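Local coordinates for subtilisin-like serine protease (Fervidobacterium pennivorans, PDB 1R6V), which degrades keratin into peptides as a calcium-binding, subtilisin-like serine endopeptidase, letting its bacterium grow on native feathers, at residues A[127-141]-A[210-222]. The protein carries 1 engineered substitution. Sequence-based numbering, arbitrary orientation.
Sequences YGEELSNELWGLEAI and AKKDGKGIVGVAP. With CA (calcium ion), chain B.
Glu129 reaches into the loop 210-222 and shares a calcium ion with it, a subtilase calcium site tying the segment before helix 136-140 to the loop after helix 200-209. The metal takes Glu129 OE1 at 2.4 Å, Asp213 OD1, the backbone oxygens of Lys211, Lys215 and Ile217, and Asp171 from elsewhere in the chain. The short Asp213 carboxylate also accepts from Lys215 N, an Asx turn. The bend of Glu129 at chi2 (-65°) turns its carboxylate in to the calcium: OE1 also accepts from Asp213 N on its syn lone pair (3.0 Å), whereas Gly214 N meets OE2 from above the carboxylate plane (2.8 Å). A water donates to Glu129 OE2 and accepts from Lys212 NZ, whose main polar partner is Gln145.

Backbone bonds continue the seam, Glu130 N to Gly214 O and Leu131 N to Gly216 O; both glycines, lacking a CB, readily take positive phi. Glu130 OE1 accepts Gly216 N from above the carboxylate plane, nearly straight (2.9 Å, 174°), and Thr369 holds its OE2. With an alanine in place of Glu130, Gly216 N would probably lose its acceptor and Thr369 its carboxylate partner.

Apolar branches close the other end. Leu135 crosses Ile217 at about a right angle. Leu138 splits its methyls, CD1 above one Tyr127 ring face, offset toward the rim, CD2 meeting Val220 CG2 at 3.6 Å; Ile141 CD1 touches that same valine methyl at 3.8 Å.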
ATOM      1  N   TYR A 127     -12.609 -36.081 -10.592  1.00 28.98           N
ATOM      2  CA  TYR A 127     -11.231 -35.605 -10.575  1.00 27.38           C
ATOM      3  C   TYR A 127     -10.250 -36.701 -10.173  1.00 26.54           C
ATOM      4  O   TYR A 127      -9.041 -36.479 -10.173  1.00 26.73           O
ATOM      5  CB  TYR A 127     -11.091 -34.405  -9.630  1.00 26.57           C
ATOM      6  CG  TYR A 127     -12.123 -33.335  -9.890  1.00 24.60           C
ATOM      7  CD1 TYR A 127     -13.053 -32.989  -8.911  1.00 23.47           C
ATOM      8  CD2 TYR A 127     -12.243 -32.741 -11.151  1.00 25.11           C
ATOM      9  CE1 TYR A 127     -14.079 -32.096  -9.172  1.00 23.09           C
ATOM     10  CE2 TYR A 127     -13.278 -31.840 -11.426  1.00 25.57           C
ATOM     11  CZ  TYR A 127     -14.195 -31.533 -10.428  1.00 25.32           C
ATOM     12  OH  TYR A 127     -15.264 -30.713 -10.699  1.00 27.86           O
ATOM     13  N   GLY A 128     -10.772 -37.872  -9.812  1.00 24.72           N
ATOM     14  CA  GLY A 128      -9.914 -38.989  -9.439  1.00 23.04           C
ATOM     15  C   GLY A 128      -9.653 -39.210  -7.955  1.00 23.03           C
ATOM     16  O   GLY A 128      -9.126 -40.255  -7.559  1.00 22.85           O
ATOM     17  N   GLU A 129     -10.022 -38.233  -7.133  1.00 19.83           N
ATOM     18  CA  GLU A 129      -9.808 -38.303  -5.687  1.00 18.63           C
ATOM     19  C   GLU A 129     -11.077 -38.755  -4.982  1.00 18.02           C
ATOM     20  O   GLU A 129     -12.178 -38.449  -5.432  1.00 18.87           O
ATOM     21  CB  GLU A 129      -9.427 -36.925  -5.146  1.00 17.85           C
ATOM     22  CG  GLU A 129      -8.431 -36.202  -6.015  1.00 19.91           C
ATOM     23  CD  GLU A 129      -7.100 -36.898  -6.063  1.00 21.12           C
ATOM     24  OE1 GLU A 129      -6.275 -36.638  -5.160  1.00 22.61           O
ATOM     25  OE2 GLU A 129      -6.877 -37.713  -6.993  1.00 22.26           O
ATOM     26  N   GLU A 130     -10.914 -39.439  -3.857  1.00 17.76           N
ATOM     27  CA  GLU A 130     -12.062 -39.932  -3.116  1.00 19.23           C
ATOM     28  C   GLU A 130     -13.034 -38.837  -2.681  1.00 19.66           C
ATOM     29  O   GLU A 130     -14.221 -39.101  -2.526  1.00 20.25           O
ATOM     30  CB  GLU A 130     -11.592 -40.730  -1.904  1.00 19.26           C
ATOM     31  CG  GLU A 130     -10.883 -39.895  -0.875  1.00 18.34           C
ATOM     32  CD  GLU A 130     -10.070 -40.735   0.085  1.00 19.63           C
ATOM     33  OE1 GLU A 130      -9.330 -40.145   0.891  1.00 18.71           O
ATOM     34  OE2 GLU A 130     -10.169 -41.992   0.035  1.00 20.38           O
ATOM     35  N   LEU A 131     -12.550 -37.609  -2.488  1.00 18.10           N
ATOM     36  CA  LEU A 131     -13.441 -36.527  -2.077  1.00 18.09           C
ATOM     37  C   LEU A 131     -13.877 -35.612  -3.221  1.00 17.66           C
ATOM     38  O   LEU A 131     -14.469 -34.557  -2.982  1.00 18.03           O
ATOM     39  CB  LEU A 131     -12.786 -35.692  -0.961  1.00 18.03           C
ATOM     40  CG  LEU A 131     -12.350 -36.510   0.267  1.00 17.95           C
ATOM     41  CD1 LEU A 131     -11.705 -35.583   1.300  1.00 18.93           C
ATOM     42  CD2 LEU A 131     -13.558 -37.248   0.872  1.00 18.66           C
ATOM     43  N   SER A 132     -13.617 -36.028  -4.461  1.00 18.87           N
ATOM     44  CA  SER A 132     -13.979 -35.231  -5.637  1.00 19.09           C
ATOM     45  C   SER A 132     -15.410 -34.726  -5.630  1.00 19.80           C
ATOM     46  O   SER A 132     -15.681 -33.613  -6.078  1.00 18.99           O
ATOM     47  CB  SER A 132     -13.809 -36.037  -6.928  1.00 18.76           C
ATOM     48  OG  SER A 132     -12.485 -36.456  -7.134  1.00 21.96           O
ATOM     49  N   ASN A 133     -16.335 -35.550  -5.146  1.00 18.44           N
ATOM     50  CA  ASN A 133     -17.742 -35.155  -5.176  1.00 21.05           C
ATOM     51  C   ASN A 133     -18.032 -33.881  -4.402  1.00 18.31           C
ATOM     52  O   ASN A 133     -19.012 -33.185  -4.672  1.00 19.94           O
ATOM     53  CB  ASN A 133     -18.638 -36.279  -4.638  1.00 24.60           C
ATOM     54  CG  ASN A 133     -18.464 -36.499  -3.146  1.00 28.86           C
ATOM     55  OD1 ASN A 133     -17.406 -36.930  -2.686  1.00 32.47           O
ATOM     56  ND2 ASN A 133     -19.504 -36.189  -2.378  1.00 33.46           N
ATOM     57  N   GLU A 134     -17.189 -33.567  -3.434  1.00 16.76           N
ATOM     58  CA  GLU A 134     -17.428 -32.373  -2.644  1.00 17.76           C
ATOM     59  C   GLU A 134     -16.749 -31.109  -3.147  1.00 15.45           C
ATOM     60  O   GLU A 134     -17.007 -30.032  -2.624  1.00 16.69           O
ATOM     61  CB  GLU A 134     -17.021 -32.635  -1.202  1.00 22.39           C
ATOM     62  CG  GLU A 134     -17.983 -33.594  -0.534  1.00 30.95           C
ATOM     63  CD  GLU A 134     -17.912 -33.517   0.954  1.00 34.36           C
ATOM     64  OE1 GLU A 134     -16.934 -34.050   1.510  1.00 38.39           O
ATOM     65  OE2 GLU A 134     -18.831 -32.916   1.557  1.00 38.24           O
ATOM     66  N   LEU A 135     -15.900 -31.240  -4.161  1.00 15.36           N
ATOM     67  CA  LEU A 135     -15.182 -30.082  -4.687  1.00 14.47           C
ATOM     68  C   LEU A 135     -15.970 -29.297  -5.733  1.00 14.98           C
ATOM     69  O   LEU A 135     -15.586 -29.231  -6.906  1.00 14.89           O
ATOM     70  CB  LEU A 135     -13.838 -30.543  -5.263  1.00 12.25           C
ATOM     71  CG  LEU A 135     -12.973 -31.286  -4.227  1.00 16.76           C
ATOM     72  CD1 LEU A 135     -11.666 -31.738  -4.875  1.00 15.93           C
ATOM     73  CD2 LEU A 135     -12.717 -30.384  -3.027  1.00 17.79           C
ATOM     74  N   TRP A 136     -17.065 -28.683  -5.293  1.00 12.43           N
ATOM     75  CA  TRP A 136     -17.917 -27.921  -6.193  1.00 13.63           C
ATOM     76  C   TRP A 136     -17.200 -26.734  -6.831  1.00 15.38           C
ATOM     77  O   TRP A 136     -17.524 -26.328  -7.951  1.00 15.98           O
ATOM     78  CB  TRP A 136     -19.172 -27.431  -5.459  1.00 13.24           C
ATOM     79  CG  TRP A 136     -18.963 -26.221  -4.596  1.00 13.76           C
ATOM     80  CD1 TRP A 136     -18.592 -26.194  -3.281  1.00 11.24           C
ATOM     81  CD2 TRP A 136     -19.138 -24.859  -4.994  1.00 12.87           C
ATOM     82  NE1 TRP A 136     -18.538 -24.900  -2.832  1.00 12.58           N
ATOM     83  CE2 TRP A 136     -18.865 -24.056  -3.865  1.00 12.64           C
ATOM     84  CE3 TRP A 136     -19.504 -24.240  -6.199  1.00 11.08           C
ATOM     85  CZ2 TRP A 136     -18.943 -22.665  -3.902  1.00 14.06           C
ATOM     86  CZ3 TRP A 136     -19.582 -22.854  -6.236  1.00 13.52           C
ATOM     87  CH2 TRP A 136     -19.303 -22.079  -5.089  1.00 14.01           C
ATOM     88  N   GLY A 137     -16.217 -26.187  -6.118  1.00 13.00           N
ATOM     89  CA  GLY A 137     -15.479 -25.052  -6.640  1.00 14.07           C
ATOM     90  C   GLY A 137     -14.706 -25.404  -7.900  1.00 14.47           C
ATOM     91  O   GLY A 137     -14.613 -24.594  -8.818  1.00 14.48           O
ATOM     92  N   LEU A 138     -14.144 -26.605  -7.955  1.00 15.12           N
ATOM     93  CA  LEU A 138     -13.406 -27.012  -9.147  1.00 15.85           C
ATOM     94  C   LEU A 138     -14.375 -27.135 -10.313  1.00 16.60           C
ATOM     95  O   LEU A 138     -14.063 -26.745 -11.441  1.00 16.70           O
ATOM     96  CB  LEU A 138     -12.709 -28.350  -8.927  1.00 15.30           C
ATOM     97  CG  LEU A 138     -11.631 -28.352  -7.843  1.00 15.91           C
ATOM     98  CD1 LEU A 138     -10.956 -29.725  -7.820  1.00 15.82           C
ATOM     99  CD2 LEU A 138     -10.601 -27.251  -8.130  1.00 16.31           C
ATOM    100  N   GLU A 139     -15.555 -27.681 -10.049  1.00 16.43           N
ATOM    101  CA  GLU A 139     -16.534 -27.808 -11.124  1.00 16.92           C
ATOM    102  C   GLU A 139     -16.944 -26.422 -11.620  1.00 15.52           C
ATOM    103  O   GLU A 139     -17.047 -26.181 -12.825  1.00 15.76           O
ATOM    104  CB  GLU A 139     -17.790 -28.552 -10.655  1.00 19.38           C
ATOM    105  CG  GLU A 139     -18.678 -28.946 -11.832  1.00 21.38           C
ATOM    106  CD  GLU A 139     -20.079 -29.390 -11.429  1.00 25.04           C
ATOM    107  OE1 GLU A 139     -20.271 -29.777 -10.261  1.00 23.21           O
ATOM    108  OE2 GLU A 139     -20.987 -29.368 -12.296  1.00 25.97           O
ATOM    109  N   ALA A 140     -17.164 -25.502 -10.692  1.00 12.35           N
ATOM    110  CA  ALA A 140     -17.587 -24.167 -11.060  1.00 12.01           C
ATOM    111  C   ALA A 140     -16.588 -23.430 -11.944  1.00 13.71           C
ATOM    112  O   ALA A 140     -16.992 -22.679 -12.828  1.00 13.85           O
ATOM    113  CB  ALA A 140     -17.872 -23.353  -9.817  1.00 12.27           C
ATOM    114  N   ILE A 141     -15.296 -23.622 -11.708  1.00 14.14           N
ATOM    115  CA  ILE A 141     -14.318 -22.919 -12.533  1.00 13.72           C
ATOM    116  C   ILE A 141     -13.958 -23.660 -13.814  1.00 16.21           C
ATOM    117  O   ILE A 141     -13.130 -23.192 -14.589  1.00 15.05           O
ATOM    118  CB  ILE A 141     -13.024 -22.549 -11.732  1.00 14.79           C
ATOM    119  CG1 ILE A 141     -12.306 -23.806 -11.222  1.00 14.14           C
ATOM    120  CG2 ILE A 141     -13.405 -21.605 -10.588  1.00 16.23           C
ATOM    121  CD1 ILE A 141     -10.954 -23.532 -10.520  1.00 18.14           C
ATOM    122  N   ALA A 210      -3.332 -29.275  -3.673  1.00 12.66           N
ATOM    123  CA  ALA A 210      -3.366 -30.555  -2.982  1.00 13.08           C
ATOM    124  C   ALA A 210      -3.000 -31.607  -4.040  1.00 14.01           C
ATOM    125  O   ALA A 210      -3.409 -31.524  -5.202  1.00 12.70           O
ATOM    126  CB  ALA A 210      -4.758 -30.825  -2.395  1.00 12.50           C
ATOM    127  N   LYS A 211      -2.222 -32.595  -3.631  1.00 15.95           N
ATOM    128  CA  LYS A 211      -1.740 -33.646  -4.527  1.00 18.22           C
ATOM    129  C   LYS A 211      -2.797 -34.510  -5.219  1.00 18.31           C
ATOM    130  O   LYS A 211      -3.753 -34.949  -4.594  1.00 18.24           O
ATOM    131  CB  LYS A 211      -0.792 -34.539  -3.727  1.00 20.17           C
ATOM    132  CG  LYS A 211       0.024 -35.545  -4.519  1.00 25.34           C
ATOM    133  CD  LYS A 211       0.770 -36.457  -3.541  1.00 25.14           C
ATOM    134  CE  LYS A 211       1.644 -37.473  -4.255  1.00 28.16           C
ATOM    135  NZ  LYS A 211       2.315 -38.407  -3.301  1.00 29.69           N
ATOM    136  N   LYS A 212      -2.628 -34.750  -6.516  1.00 19.96           N
ATOM    137  CA  LYS A 212      -3.564 -35.615  -7.228  1.00 21.17           C
ATOM    138  C   LYS A 212      -3.018 -37.021  -6.983  1.00 21.19           C
ATOM    139  O   LYS A 212      -2.045 -37.438  -7.609  1.00 21.54           O
ATOM    140  CB  LYS A 212      -3.569 -35.293  -8.716  1.00 22.17           C
ATOM    141  CG  LYS A 212      -4.691 -35.961  -9.484  1.00 23.32           C
ATOM    142  CD  LYS A 212      -4.715 -35.443 -10.905  1.00 24.48           C
ATOM    143  CE  LYS A 212      -5.866 -36.046 -11.688  1.00 26.98           C
ATOM    144  NZ  LYS A 212      -5.839 -37.540 -11.699  1.00 26.61           N
ATOM    145  N   ASP A 213      -3.630 -37.745  -6.054  1.00 21.84           N
ATOM    146  CA  ASP A 213      -3.140 -39.075  -5.715  1.00 22.72           C
ATOM    147  C   ASP A 213      -4.248 -40.052  -5.347  1.00 22.69           C
ATOM    148  O   ASP A 213      -3.986 -41.070  -4.698  1.00 22.56           O
ATOM    149  CB  ASP A 213      -2.152 -38.966  -4.546  1.00 21.64           C
ATOM    150  CG  ASP A 213      -2.793 -38.400  -3.296  1.00 23.28           C
ATOM    151  OD1 ASP A 213      -3.982 -38.039  -3.356  1.00 20.76           O
ATOM    152  OD2 ASP A 213      -2.107 -38.320  -2.246  1.00 23.07           O
ATOM    153  N   GLY A 214      -5.475 -39.730  -5.748  1.00 21.23           N
ATOM    154  CA  GLY A 214      -6.616 -40.587  -5.462  1.00 21.54           C
ATOM    155  C   GLY A 214      -7.220 -40.425  -4.076  1.00 20.91           C
ATOM    156  O   GLY A 214      -8.354 -40.849  -3.835  1.00 19.67           O
ATOM    157  N   LYS A 215      -6.474 -39.803  -3.166  1.00 19.77           N
ATOM    158  CA  LYS A 215      -6.922 -39.608  -1.787  1.00 20.20           C
ATOM    159  C   LYS A 215      -7.245 -38.149  -1.469  1.00 19.94           C
ATOM    160  O   LYS A 215      -6.757 -37.249  -2.131  1.00 19.77           O
ATOM    161  CB  LYS A 215      -5.826 -40.071  -0.829  1.00 21.78           C
ATOM    162  CG  LYS A 215      -5.342 -41.499  -1.067  1.00 26.02           C
ATOM    163  CD  LYS A 215      -6.370 -42.504  -0.575  1.00 29.35           C
ATOM    164  CE  LYS A 215      -5.833 -43.929  -0.593  1.00 30.89           C
ATOM    165  NZ  LYS A 215      -6.778 -44.869   0.068  1.00 29.61           N
ATOM    166  N   GLY A 216      -8.061 -37.930  -0.444  1.00 19.94           N
ATOM    167  CA  GLY A 216      -8.412 -36.573  -0.041  1.00 17.19           C
ATOM    168  C   GLY A 216      -8.939 -35.709  -1.174  1.00 17.08           C
ATOM    169  O   GLY A 216      -9.792 -36.150  -1.944  1.00 17.51           O
ATOM    170  N   ILE A 217      -8.445 -34.476  -1.278  1.00 16.15           N
ATOM    171  CA  ILE A 217      -8.886 -33.577  -2.340  1.00 13.83           C
ATOM    172  C   ILE A 217      -7.760 -33.375  -3.351  1.00 15.31           C
ATOM    173  O   ILE A 217      -6.753 -34.074  -3.319  1.00 15.66           O
ATOM    174  CB  ILE A 217      -9.323 -32.193  -1.774  1.00 12.72           C
ATOM    175  CG1 ILE A 217      -8.135 -31.466  -1.131  1.00 12.62           C
ATOM    176  CG2 ILE A 217     -10.383 -32.392  -0.685  1.00 13.42           C
ATOM    177  CD1 ILE A 217      -8.249 -29.932  -1.211  1.00 11.44           C
ATOM    178  N   VAL A 218      -7.948 -32.446  -4.278  1.00 15.01           N
ATOM    179  CA  VAL A 218      -6.900 -32.159  -5.249  1.00 13.33           C
ATOM    180  C   VAL A 218      -7.011 -30.659  -5.502  1.00 14.67           C
ATOM    181  O   VAL A 218      -8.100 -30.094  -5.420  1.00 13.65           O
ATOM    182  CB  VAL A 218      -7.081 -32.984  -6.562  1.00 14.69           C
ATOM    183  CG1 VAL A 218      -8.452 -32.741  -7.160  1.00 13.13           C
ATOM    184  CG2 VAL A 218      -5.963 -32.634  -7.567  1.00 12.76           C
ATOM    185  N   GLY A 219      -5.876 -30.007  -5.739  1.00 13.20           N
ATOM    186  CA  GLY A 219      -5.886 -28.573  -5.966  1.00 13.30           C
ATOM    187  C   GLY A 219      -6.241 -28.199  -7.392  1.00 12.14           C
ATOM    188  O   GLY A 219      -6.369 -29.060  -8.252  1.00 12.75           O
ATOM    189  N   VAL A 220      -6.440 -26.910  -7.616  1.00 12.42           N
ATOM    190  CA  VAL A 220      -6.745 -26.377  -8.938  1.00 10.63           C
ATOM    191  C   VAL A 220      -5.551 -26.638  -9.866  1.00 12.24           C
ATOM    192  O   VAL A 220      -5.718 -26.923 -11.056  1.00 11.68           O
ATOM    193  CB  VAL A 220      -6.972 -24.855  -8.862  1.00 12.91           C
ATOM    194  CG1 VAL A 220      -7.076 -24.275 -10.251  1.00 13.82           C
ATOM    195  CG2 VAL A 220      -8.247 -24.554  -8.049  1.00 13.66           C
ATOM    196  N   ALA A 221      -4.358 -26.529  -9.290  1.00 12.09           N
ATOM    197  CA  ALA A 221      -3.086 -26.695  -9.996  1.00 13.01           C
ATOM    198  C   ALA A 221      -2.252 -27.777  -9.303  1.00 14.19           C
ATOM    199  O   ALA A 221      -1.261 -27.486  -8.633  1.00 12.14           O
ATOM    200  CB  ALA A 221      -2.327 -25.354  -9.997  1.00 12.37           C
ATOM    201  N   PRO A 222      -2.634 -29.050  -9.475  1.00 14.92           N
ATOM    202  CA  PRO A 222      -1.889 -30.137  -8.834  1.00 15.11           C
ATOM    203  C   PRO A 222      -0.441 -30.286  -9.284  1.00 13.67           C
ATOM    204  O   PRO A 222       0.334 -30.989  -8.650  1.00 14.13           O
ATOM    205  CB  PRO A 222      -2.737 -31.368  -9.127  1.00 14.14           C
ATOM    206  CG  PRO A 222      -3.422 -31.019 -10.425  1.00 15.17           C
ATOM    207  CD  PRO A 222      -3.764 -29.556 -10.271  1.00 16.11           C
TER
HETATM  208 CA    CA B   1      -5.262 -35.874  -3.156  1.00  3.26          CA
HETATM  209  O   HOH W   1      -6.355 -39.028  -9.172  1.00 30.13           O